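PDB 4KG7: peptidase S8 and S53, subtilisin, kexin, sedolisin from Mycobacterium smegmatis, which probably cleaves peptide bonds as MycP3, a subtilisin-type serine protease of the ESX-3 type VII secretion system. Local coordinates for residues S334-L339 and V345-T350; S326-L331 and V368-A373; A168-A173 and L204-V209. All blocks are in the same frame, centred on the assembly; numbering follows the deposited sequence.

In the fold
Contacts 1 and 2 lie side by side, with centres about 8 Å apart. Both use helix 318-335, which also carries S319 of the predicted D73-H104-S319 charge relay near its start. The two contacts are joined by R347 NH1, which lies 2.7 Å from A373 O in a probable hydrogen bond. L348 packs beside V328, with L348 CD2 3.7 Å from V328 CG1. Contact 3 sits farther off, its centre about 15 Å from that of contact 1 and about 19 Å from that of contact 2. V209 links it to the others, packing on V345 and A329. All three contacts lie away from the predicted catalytic residues.

Contact 1. Residues S334-L339 and V345-T350; sequences SKFPDL and VHRLTT
R347 NH1 is gripped by two carbonyls, A373 O and W376 O, while the guanidinium lies over the ring of F336. Both bonds come from the C-terminal end of helix 370-375 and what follows it. They hold NH1 in place and so help to set the turn of the guanidinium. The positive group would also probably suit the partial negative charge of that helix end. R347 CZ lies 4.3 Å from the centroid of the F336 ring, 24° off the ring normal. This is a cation-pi contact over the face. CZ is offset toward the rim, on the side of CE2, and F336 CE2 comes 3.5 Å from R347 NH1. The two planes are not parallel; they are tilted 34° apart. The opposite face of the ring is covered by K335, whose CG stands 3.7 Å above the plane. The phenyl group is thus layered between a lysine chain and a guanidinium. K335 NZ runs on to L374 O, so both basic side chains end on backbone carbonyls of the same short helix.

A methyl of L339 rests obliquely against the guanidinium, with L339 CD1 3.7 Å from R347 NE. The two side chains cross at about a right angle. R347 leaves its helix extended and bends only at chi3 (-81°), which turns the guanidinium toward F336. A type I beta turn from F336 to L339, with L339 N bonded to F336 O at 3.3 Å, sends both side chains toward R347. The turn links the consecutive helices 318-335 and 341-350 of the subtilisin fold, with a cation-pi pair across the link.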
ATOM      1  N   SER A 334     -10.749  11.892   9.141  1.00  9.07           N
ATOM      2  CA  SER A 334     -12.150  12.250   9.253  1.00  9.81           C
ATOM      3  C   SER A 334     -12.462  12.802  10.642  1.00 10.36           C
ATOM      4  O   SER A 334     -13.163  13.794  10.765  1.00 10.81           O
ATOM      5  CB  SER A 334     -13.039  11.044   8.958  1.00  9.84           C
ATOM      6  OG  SER A 334     -14.412  11.342   9.082  1.00 10.63           O
ATOM      7  N   LYS A 335     -11.953  12.157  11.676  1.00 10.47           N
ATOM      8  CA  LYS A 335     -12.216  12.597  13.047  1.00 11.34           C
ATOM      9  C   LYS A 335     -11.512  13.901  13.367  1.00 11.60           C
ATOM     10  O   LYS A 335     -12.076  14.770  14.067  1.00 12.08           O
ATOM     11  CB  LYS A 335     -11.829  11.536  14.070  1.00 11.78           C
ATOM     12  CG  LYS A 335     -12.087  12.053  15.472  1.00 13.08           C
ATOM     13  CD  LYS A 335     -12.159  11.005  16.543  1.00 13.95           C
ATOM     14  CE  LYS A 335     -12.424  11.684  17.868  1.00 15.15           C
ATOM     15  NZ  LYS A 335     -12.190  10.787  19.024  1.00 15.95           N
ATOM     16  N   PHE A 336     -10.296  14.046  12.836  1.00 11.13           N
ATOM     17  CA  PHE A 336      -9.474  15.224  13.103  1.00 11.50           C
ATOM     18  C   PHE A 336      -9.097  15.867  11.768  1.00 11.21           C
ATOM     19  O   PHE A 336      -7.962  15.767  11.308  1.00 10.50           O
ATOM     20  CB  PHE A 336      -8.221  14.830  13.866  1.00 11.58           C
ATOM     21  CG  PHE A 336      -8.478  14.136  15.166  1.00 12.12           C
ATOM     22  CD1 PHE A 336      -8.930  14.830  16.264  1.00 13.09           C
ATOM     23  CD2 PHE A 336      -8.212  12.790  15.297  1.00 12.01           C
ATOM     24  CE1 PHE A 336      -9.170  14.166  17.466  1.00 13.55           C
ATOM     25  CE2 PHE A 336      -8.414  12.137  16.491  1.00 12.46           C
ATOM     26  CZ  PHE A 336      -8.883  12.821  17.575  1.00 13.19           C
ATOM     27  N   PRO A 337     -10.060  16.544  11.136  1.00 11.46           N
ATOM     28  CA  PRO A 337      -9.865  17.021   9.750  1.00 11.60           C
ATOM     29  C   PRO A 337      -8.895  18.178   9.559  1.00 12.27           C
ATOM     30  O   PRO A 337      -8.473  18.420   8.436  1.00 12.39           O
ATOM     31  CB  PRO A 337     -11.275  17.420   9.306  1.00 12.07           C
ATOM     32  CG  PRO A 337     -11.954  17.729  10.563  1.00 12.41           C
ATOM     33  CD  PRO A 337     -11.438  16.805  11.608  1.00 12.07           C
ATOM     34  N   ASP A 338      -8.475  18.800  10.643  1.00 13.12           N
ATOM     35  CA  ASP A 338      -7.566  19.906  10.560  1.00 14.12           C
ATOM     36  C   ASP A 338      -6.113  19.497  10.718  1.00 12.86           C
ATOM     37  O   ASP A 338      -5.224  20.311  10.464  1.00 13.07           O
ATOM     38  CB  ASP A 338      -7.955  20.986  11.568  1.00 16.20           C
ATOM     39  CG  ASP A 338      -9.251  21.689  11.186  1.00 18.39           C
ATOM     40  OD1 ASP A 338      -9.651  21.608   9.997  1.00 20.91           O
ATOM     41  OD2 ASP A 338      -9.853  22.335  12.046  1.00 22.42           O
ATOM     42  N   LEU A 339      -5.855  18.247  11.081  1.00 11.56           N
ATOM     43  CA  LEU A 339      -4.479  17.781  11.196  1.00 10.80           C
ATOM     44  C   LEU A 339      -3.812  17.735   9.827  1.00 10.13           C
ATOM     45  O   LEU A 339      -4.417  17.336   8.818  1.00  9.68           O
ATOM     46  CB  LEU A 339      -4.408  16.374  11.823  1.00 10.52           C
ATOM     47  CG  LEU A 339      -4.879  16.285  13.278  1.00 10.85           C
ATOM     48  CD1 LEU A 339      -4.726  14.840  13.745  1.00 10.61           C
ATOM     49  CD2 LEU A 339      -4.122  17.301  14.145  1.00 11.35           C
ATOM     50  N   VAL A 345       0.521  11.188  10.565  1.00  8.27           N
ATOM     51  CA  VAL A 345       1.528  10.141  10.639  1.00  8.18           C
ATOM     52  C   VAL A 345       2.065  10.026  12.083  1.00  8.68           C
ATOM     53  O   VAL A 345       2.210   8.950  12.614  1.00  8.21           O
ATOM     54  CB  VAL A 345       2.650  10.361   9.595  1.00  8.21           C
ATOM     55  CG1 VAL A 345       3.834   9.433   9.873  1.00  8.26           C
ATOM     56  CG2 VAL A 345       2.096  10.145   8.188  1.00  8.07           C
ATOM     57  N   HIS A 346       2.359  11.152  12.716  1.00  9.39           N
ATOM     58  CA  HIS A 346       2.823  11.154  14.104  1.00 10.30           C
ATOM     59  C   HIS A 346       1.812  10.478  15.026  1.00 10.36           C
ATOM     60  O   HIS A 346       2.168   9.685  15.894  1.00 10.21           O
ATOM     61  CB  HIS A 346       3.069  12.604  14.552  1.00 11.22           C
ATOM     62  CG  HIS A 346       3.495  12.741  15.982  1.00 12.31           C
ATOM     63  ND1 HIS A 346       4.804  12.595  16.394  1.00 13.04           N
ATOM     64  CD2 HIS A 346       2.779  13.010  17.093  1.00 12.80           C
ATOM     65  CE1 HIS A 346       4.873  12.802  17.695  1.00 13.36           C
ATOM     66  NE2 HIS A 346       3.657  13.019  18.149  1.00 13.62           N
ATOM     67  N   ARG A 347       0.548  10.782  14.839  1.00 10.48           N
ATOM     68  CA  ARG A 347      -0.498  10.196  15.654  1.00 10.96           C
ATOM     69  C   ARG A 347      -0.540   8.663  15.464  1.00 10.22           C
ATOM     70  O   ARG A 347      -0.739   7.902  16.408  1.00 10.14           O
ATOM     71  CB  ARG A 347      -1.804  10.866  15.260  1.00 12.03           C
ATOM     72  CG  ARG A 347      -3.049  10.368  15.935  1.00 13.19           C
ATOM     73  CD  ARG A 347      -4.189  11.337  15.671  1.00 14.73           C
ATOM     74  NE  ARG A 347      -4.149  12.497  16.560  1.00 16.64           N
ATOM     75  CZ  ARG A 347      -4.728  12.573  17.757  1.00 17.89           C
ATOM     76  NH1 ARG A 347      -5.409  11.543  18.268  1.00 18.03           N
ATOM     77  NH2 ARG A 347      -4.604  13.689  18.459  1.00 19.70           N
ATOM     78  N   LEU A 348      -0.400   8.216  14.214  1.00  9.26           N
ATOM     79  CA  LEU A 348      -0.450   6.789  13.933  1.00  8.96           C
ATOM     80  C   LEU A 348       0.731   6.089  14.573  1.00  9.08           C
ATOM     81  O   LEU A 348       0.591   5.006  15.180  1.00  9.25           O
ATOM     82  CB  LEU A 348      -0.451   6.573  12.432  1.00  8.50           C
ATOM     83  CG  LEU A 348      -1.739   6.982  11.706  1.00  8.62           C
ATOM     84  CD1 LEU A 348      -1.547   6.881  10.218  1.00  8.40           C
ATOM     85  CD2 LEU A 348      -2.923   6.132  12.137  1.00  8.75           C
ATOM     86  N   THR A 349       1.924   6.651  14.403  1.00  8.96           N
ATOM     87  CA  THR A 349       3.113   5.958  14.911  1.00  9.31           C
ATOM     88  C   THR A 349       3.245   6.072  16.431  1.00 10.20           C
ATOM     89  O   THR A 349       3.630   5.118  17.087  1.00 10.64           O
ATOM     90  CB  THR A 349       4.410   6.413  14.238  1.00  9.29           C
ATOM     91  OG1 THR A 349       4.603   7.819  14.467  1.00  9.76           O
ATOM     92  CG2 THR A 349       4.398   6.140  12.762  1.00  8.77           C
ATOM     93  N   THR A 350       2.918   7.219  17.003  1.00 10.91           N
ATOM     94  CA  THR A 350       3.130   7.402  18.449  1.00 12.12           C
ATOM     95  C   THR A 350       2.141   6.583  19.269  1.00 11.72           C
ATOM     96  O   THR A 350       2.394   6.299  20.447  1.00 12.65           O
ATOM     97  CB  THR A 350       3.033   8.889  18.836  1.00 13.46           C
ATOM     98  OG1 THR A 350       1.714   9.361  18.634  1.00 16.02           O
ATOM     99  CG2 THR A 350       3.968   9.700  18.038  1.00 13.37           C
TER

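Contact 2. Residues S326-L331 and V368-A373; sequences SGVAAL and VDPVAA
V328 sets its CG1 anti to the backbone N (chi1 -179°), and V368 does the same with its CG2. These two methyls therefore meet tip to tip, with V328 CG1 3.9 Å from V368 CG2. The other methyl of V328 turns to the proline. V328 CG2 lies 3.7 Å from P370 CG, and the valine crosses the proline ring at about a right angle. One valine of helix 318-335 thus bridges V368 and P370, and its CA comes 6.1 Å from P370 CA. All three residues are buried, and no hydrogen bond crosses between the segments. L53 of helix 48-53 touches both V368 and P370, so the apolar patch extends beyond the two segments. V368 also pairs by its backbone with A284 of the outermost strand 281-286.

D369, between the two contact residues, turns away from V328. Its OD1 accepts from A372 N at 3.2 Å, with an N-H...O angle of 166°. The N-H meets the carboxylate from above its plane. This is an N-cap: D369 caps helix 370-375, and P370 opens the first turn, packed against helix 318-335, the helix that carries the predicted catalytic serine near its start.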
ATOM      1  N   SER A 326      -3.783   2.639   5.579  1.00  4.92           N
ATOM      2  CA  SER A 326      -4.508   3.674   4.830  1.00  5.02           C
ATOM      3  C   SER A 326      -5.939   3.865   5.326  1.00  5.19           C
ATOM      4  O   SER A 326      -6.441   4.992   5.428  1.00  5.39           O
ATOM      5  CB  SER A 326      -4.486   3.365   3.356  1.00  4.97           C
ATOM      6  OG  SER A 326      -3.178   3.571   2.860  1.00  4.94           O
ATOM      7  N   GLY A 327      -6.641   2.768   5.564  1.00  5.29           N
ATOM      8  CA  GLY A 327      -7.983   2.877   6.149  1.00  5.59           C
ATOM      9  C   GLY A 327      -7.997   3.555   7.512  1.00  5.79           C
ATOM     10  O   GLY A 327      -8.835   4.397   7.784  1.00  5.98           O
ATOM     11  N   VAL A 328      -7.050   3.200   8.365  1.00  5.74           N
ATOM     12  CA  VAL A 328      -6.945   3.858   9.668  1.00  5.98           C
ATOM     13  C   VAL A 328      -6.619   5.332   9.537  1.00  6.06           C
ATOM     14  O   VAL A 328      -7.172   6.149  10.249  1.00  6.38           O
ATOM     15  CB  VAL A 328      -5.920   3.175  10.598  1.00  5.97           C
ATOM     16  CG1 VAL A 328      -5.862   3.858  11.947  1.00  6.35           C
ATOM     17  CG2 VAL A 328      -6.277   1.723  10.841  1.00  6.03           C
ATOM     18  N   ALA A 329      -5.717   5.673   8.620  1.00  5.79           N
ATOM     19  CA  ALA A 329      -5.425   7.073   8.335  1.00  5.96           C
ATOM     20  C   ALA A 329      -6.689   7.829   7.927  1.00  6.28           C
ATOM     21  O   ALA A 329      -6.904   8.938   8.367  1.00  6.58           O
ATOM     22  CB  ALA A 329      -4.339   7.225   7.272  1.00  5.71           C
ATOM     23  N   ALA A 330      -7.537   7.224   7.094  1.00  6.29           N
ATOM     24  CA  ALA A 330      -8.795   7.863   6.697  1.00  6.63           C
ATOM     25  C   ALA A 330      -9.689   8.073   7.925  1.00  7.01           C
ATOM     26  O   ALA A 330     -10.339   9.121   8.036  1.00  7.35           O
ATOM     27  CB  ALA A 330      -9.539   7.045   5.631  1.00  6.58           C
ATOM     28  N   LEU A 331      -9.748   7.093   8.830  1.00  7.01           N
ATOM     29  CA  LEU A 331     -10.526   7.288  10.069  1.00  7.52           C
ATOM     30  C   LEU A 331     -10.020   8.516  10.822  1.00  7.88           C
ATOM     31  O   LEU A 331     -10.799   9.356  11.305  1.00  8.35           O
ATOM     32  CB  LEU A 331     -10.454   6.063  10.976  1.00  7.53           C
ATOM     33  CG  LEU A 331     -11.094   4.791  10.435  1.00  7.47           C
ATOM     34  CD1 LEU A 331     -11.140   3.725  11.541  1.00  7.62           C
ATOM     35  CD2 LEU A 331     -12.458   5.004   9.790  1.00  7.79           C
ATOM     36  N   VAL A 368      -0.420  -0.882  14.210  1.00  8.89           N
ATOM     37  CA  VAL A 368      -1.297   0.275  14.322  1.00  8.79           C
ATOM     38  C   VAL A 368      -2.406  -0.023  15.311  1.00  9.03           C
ATOM     39  O   VAL A 368      -2.894  -1.167  15.417  1.00  8.85           O
ATOM     40  CB  VAL A 368      -1.857   0.644  12.921  1.00  8.57           C
ATOM     41  CG1 VAL A 368      -2.774  -0.433  12.348  1.00  8.66           C
ATOM     42  CG2 VAL A 368      -2.517   2.009  12.894  1.00  8.80           C
ATOM     43  N   ASP A 369      -2.812   1.012  16.041  1.00  9.33           N
ATOM     44  CA  ASP A 369      -3.830   0.873  17.079  1.00  9.92           C
ATOM     45  C   ASP A 369      -4.885   1.938  16.817  1.00  9.87           C
ATOM     46  O   ASP A 369      -4.758   3.071  17.301  1.00  9.78           O
ATOM     47  CB  ASP A 369      -3.222   1.008  18.474  1.00 10.77           C
ATOM     48  CG  ASP A 369      -4.215   0.729  19.590  1.00 11.76           C
ATOM     49  OD1 ASP A 369      -5.445   0.929  19.403  1.00 12.25           O
ATOM     50  OD2 ASP A 369      -3.747   0.372  20.701  1.00 13.18           O
ATOM     51  N   PRO A 370      -5.919   1.585  16.030  1.00  9.64           N
ATOM     52  CA  PRO A 370      -6.876   2.581  15.598  1.00  9.81           C
ATOM     53  C   PRO A 370      -7.582   3.338  16.722  1.00 10.15           C
ATOM     54  O   PRO A 370      -7.693   4.555  16.657  1.00 10.27           O
ATOM     55  CB  PRO A 370      -7.879   1.770  14.769  1.00  9.75           C
ATOM     56  CG  PRO A 370      -7.086   0.654  14.255  1.00  9.51           C
ATOM     57  CD  PRO A 370      -6.106   0.305  15.316  1.00  9.55           C
ATOM     58  N   VAL A 371      -8.034   2.648  17.765  1.00 10.59           N
ATOM     59  CA  VAL A 371      -8.751   3.332  18.843  1.00 11.15           C
ATOM     60  C   VAL A 371      -7.823   4.302  19.579  1.00 11.28           C
ATOM     61  O   VAL A 371      -8.195   5.432  19.900  1.00 11.67           O
ATOM     62  CB  VAL A 371      -9.435   2.341  19.797  1.00 11.78           C
ATOM     63  CG1 VAL A 371      -9.912   3.049  21.038  1.00 12.48           C
ATOM     64  CG2 VAL A 371     -10.579   1.625  19.086  1.00 11.73           C
ATOM     65  N   ALA A 372      -6.591   3.869  19.815  1.00 11.08           N
ATOM     66  CA  ALA A 372      -5.609   4.747  20.467  1.00 11.40           C
ATOM     67  C   ALA A 372      -5.344   5.977  19.596  1.00 11.26           C
ATOM     68  O   ALA A 372      -5.267   7.102  20.093  1.00 11.81           O
ATOM     69  CB  ALA A 372      -4.329   4.001  20.733  1.00 11.45           C
ATOM     70  N   ALA A 373      -5.210   5.765  18.286  1.00 10.73           N
ATOM     71  CA  ALA A 373      -4.971   6.884  17.365  1.00 10.77           C
ATOM     72  C   ALA A 373      -6.135   7.867  17.344  1.00 11.41           C
ATOM     73  O   ALA A 373      -5.952   9.091  17.207  1.00 11.94           O
ATOM     74  CB  ALA A 373      -4.673   6.368  15.966  1.00 10.22           C
TER

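Contact 3. Residues A168-A173 and L204-V209; sequences AADMGA and LEKDAV
K206 starts against A169: its CB lies 3.8 Å from A169 CB, and its CG keeps the same methyl in contact. The chain then folds at chi2 (-61°) and chi3 (-66°), which curls it over the last turn of helix 150-170. CD passes D170 OD1. CE lies 3.7 Å from A169 O and 3.8 Å from D170 OD1, so the aliphatic end of the lysine rests on two oxygens. NZ stays 4.2 Å from D170 OD1, beyond a salt bridge, though the opposite charges should still attract. The stronger polar partner of D170 OD1 is Y201 OH. NZ reaches the helix end through water instead. Water 1 accepts a weak bond from K206 NZ and donates to A169 O at 3.3 Å.

Farther along, the methyl of A208 meets a backbone carbonyl: A208 CB lies 3.7 Å from A173 O. Water 2 sits between the two segments, close to both K206 O and A173 O. Helix 150-170 ends here in a Schellman motif. G172 has positive phi, and the chain turns out of the helix toward strand 175-178. On the other segment D207 also has positive phi where the chain leaves helix 193-205. Its carboxylate forms a salt bridge with R333 and accepts from A341 N.

The contact thus joins the C-terminal ends of helices 150-170 and 193-205. From there the chain enters the adjacent parallel strands 175-178 and 209-213, where V209 pairs with R174 and I176 and its side chain packs on helix 341-350.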
ATOM      1  N   ALA A 168      -3.024  11.445  -8.141  1.00  6.56           N
ATOM      2  CA  ALA A 168      -3.823  11.173  -6.953  1.00  6.44           C
ATOM      3  C   ALA A 168      -3.963  12.426  -6.097  1.00  6.80           C
ATOM      4  O   ALA A 168      -5.040  12.758  -5.643  1.00  6.84           O
ATOM      5  CB  ALA A 168      -3.191  10.069  -6.145  1.00  6.22           C
ATOM      6  N   ALA A 169      -2.844  13.085  -5.835  1.00  6.90           N
ATOM      7  CA  ALA A 169      -2.855  14.301  -5.002  1.00  7.28           C
ATOM      8  C   ALA A 169      -3.700  15.364  -5.635  1.00  7.82           C
ATOM      9  O   ALA A 169      -4.511  16.008  -4.953  1.00  8.26           O
ATOM     10  CB  ALA A 169      -1.436  14.813  -4.776  1.00  7.30           C
ATOM     11  N   ASP A 170      -3.539  15.568  -6.937  1.00  8.14           N
ATOM     12  CA  ASP A 170      -4.281  16.625  -7.626  1.00  8.83           C
ATOM     13  C   ASP A 170      -5.754  16.328  -7.731  1.00  9.28           C
ATOM     14  O   ASP A 170      -6.544  17.264  -7.842  1.00 10.03           O
ATOM     15  CB  ASP A 170      -3.675  16.906  -8.995  1.00  9.15           C
ATOM     16  CG  ASP A 170      -2.393  17.655  -8.899  1.00  9.38           C
ATOM     17  OD1 ASP A 170      -2.048  18.140  -7.791  1.00  9.50           O
ATOM     18  OD2 ASP A 170      -1.713  17.791  -9.937  1.00  9.83           O
ATOM     19  N   MET A 171      -6.125  15.050  -7.700  1.00  9.30           N
ATOM     20  CA  MET A 171      -7.547  14.638  -7.621  1.00  9.64           C
ATOM     21  C   MET A 171      -8.167  14.790  -6.218  1.00  9.80           C
ATOM     22  O   MET A 171      -9.364  14.512  -6.040  1.00 10.69           O
ATOM     23  CB  MET A 171      -7.723  13.208  -8.130  1.00  9.57           C
ATOM     24  CG  MET A 171      -7.540  13.085  -9.635  1.00  9.94           C
ATOM     25  SD  MET A 171      -7.759  11.390 -10.194  1.00 10.20           S
ATOM     26  CE  MET A 171      -9.538  11.256 -10.166  1.00 10.52           C
ATOM     27  N   GLY A 172      -7.395  15.248  -5.243  1.00  9.71           N
ATOM     28  CA  GLY A 172      -7.912  15.558  -3.922  1.00 10.00           C
ATOM     29  C   GLY A 172      -7.753  14.454  -2.886  1.00  9.89           C
ATOM     30  O   GLY A 172      -8.331  14.535  -1.794  1.00 10.60           O
ATOM     31  N   ALA A 173      -6.990  13.422  -3.198  1.00  9.76           N
ATOM     32  CA  ALA A 173      -6.730  12.378  -2.234  1.00  9.51           C
ATOM     33  C   ALA A 173      -6.090  12.908  -0.974  1.00  9.72           C
ATOM     34  O   ALA A 173      -5.070  13.599  -1.047  1.00 11.08           O
ATOM     35  CB  ALA A 173      -5.834  11.304  -2.826  1.00  9.19           C
ATOM     36  N   LEU A 204       3.595  17.217   1.089  1.00 10.05           N
ATOM     37  CA  LEU A 204       3.726  18.538   1.716  1.00 11.13           C
ATOM     38  C   LEU A 204       2.748  19.545   1.091  1.00 11.43           C
ATOM     39  O   LEU A 204       1.723  19.898   1.705  1.00 11.91           O
ATOM     40  CB  LEU A 204       5.201  18.994   1.677  1.00 11.98           C
ATOM     41  CG  LEU A 204       6.191  18.117   2.453  1.00 12.73           C
ATOM     42  CD1 LEU A 204       7.540  18.822   2.518  1.00 13.60           C
ATOM     43  CD2 LEU A 204       5.700  17.731   3.826  1.00 13.18           C
ATOM     44  N   GLU A 205       2.977  19.932  -0.157  1.00 11.70           N
ATOM     45  CA  GLU A 205       2.128  20.930  -0.777  1.00 12.42           C
ATOM     46  C   GLU A 205       0.682  20.470  -0.822  1.00 11.68           C
ATOM     47  O   GLU A 205      -0.225  21.270  -0.535  1.00 12.35           O
ATOM     48  CB  GLU A 205       2.585  21.247  -2.188  1.00 13.28           C
ATOM     49  CG  GLU A 205       1.678  22.266  -2.869  1.00 14.66           C
ATOM     50  CD  GLU A 205       2.229  22.838  -4.154  1.00 16.32           C
ATOM     51  OE1 GLU A 205       3.452  22.730  -4.397  1.00 18.25           O
ATOM     52  OE2 GLU A 205       1.433  23.438  -4.928  1.00 18.18           O
ATOM     53  N   LYS A 206       0.444  19.196  -1.168  1.00 10.61           N
ATOM     54  CA  LYS A 206      -0.928  18.699  -1.234  1.00 10.44           C
ATOM     55  C   LYS A 206      -1.377  18.013   0.057  1.00  9.78           C
ATOM     56  O   LYS A 206      -2.533  17.619   0.162  1.00  9.72           O
ATOM     57  CB  LYS A 206      -1.132  17.790  -2.432  1.00 10.73           C
ATOM     58  CG  LYS A 206      -0.770  18.424  -3.785  1.00 11.48           C
ATOM     59  CD  LYS A 206      -1.588  19.652  -4.131  1.00 12.35           C
ATOM     60  CE  LYS A 206      -3.048  19.323  -4.349  1.00 13.30           C
ATOM     61  NZ  LYS A 206      -3.851  20.520  -4.777  1.00 14.94           N
ATOM     62  N   ASP A 207      -0.471  17.871   1.017  1.00  9.33           N
ATOM     63  CA  ASP A 207      -0.827  17.460   2.375  1.00  9.33           C
ATOM     64  C   ASP A 207      -1.471  16.085   2.444  1.00  8.64           C
ATOM     65  O   ASP A 207      -2.332  15.839   3.297  1.00  8.44           O
ATOM     66  CB  ASP A 207      -1.747  18.502   3.048  1.00 10.04           C
ATOM     67  CG  ASP A 207      -1.890  18.280   4.565  1.00 10.46           C
ATOM     68  OD1 ASP A 207      -0.868  18.081   5.239  1.00 10.77           O
ATOM     69  OD2 ASP A 207      -3.036  18.342   5.062  1.00 11.33           O
ATOM     70  N   ALA A 208      -1.036  15.166   1.578  1.00  8.07           N
ATOM     71  CA  ALA A 208      -1.567  13.796   1.588  1.00  7.46           C
ATOM     72  C   ALA A 208      -0.732  12.879   2.456  1.00  7.13           C
ATOM     73  O   ALA A 208       0.492  12.967   2.426  1.00  7.07           O
ATOM     74  CB  ALA A 208      -1.620  13.255   0.171  1.00  7.49           C
ATOM     75  N   VAL A 209      -1.401  12.011   3.216  1.00  6.67           N
ATOM     76  CA  VAL A 209      -0.725  10.924   3.898  1.00  6.28           C
ATOM     77  C   VAL A 209      -0.488   9.797   2.885  1.00  5.90           C
ATOM     78  O   VAL A 209      -1.436   9.230   2.341  1.00  5.85           O
ATOM     79  CB  VAL A 209      -1.572  10.383   5.067  1.00  6.37           C
ATOM     80  CG1 VAL A 209      -0.910   9.152   5.670  1.00  6.30           C
ATOM     81  CG2 VAL A 209      -1.721  11.451   6.126  1.00  6.79           C
TER
HETATM   82  O   HOH W   1      -6.449  18.643  -5.008  1.00 35.79           O
HETATM   83  O   HOH W   2      -4.433  15.811   1.019  1.00 12.98           O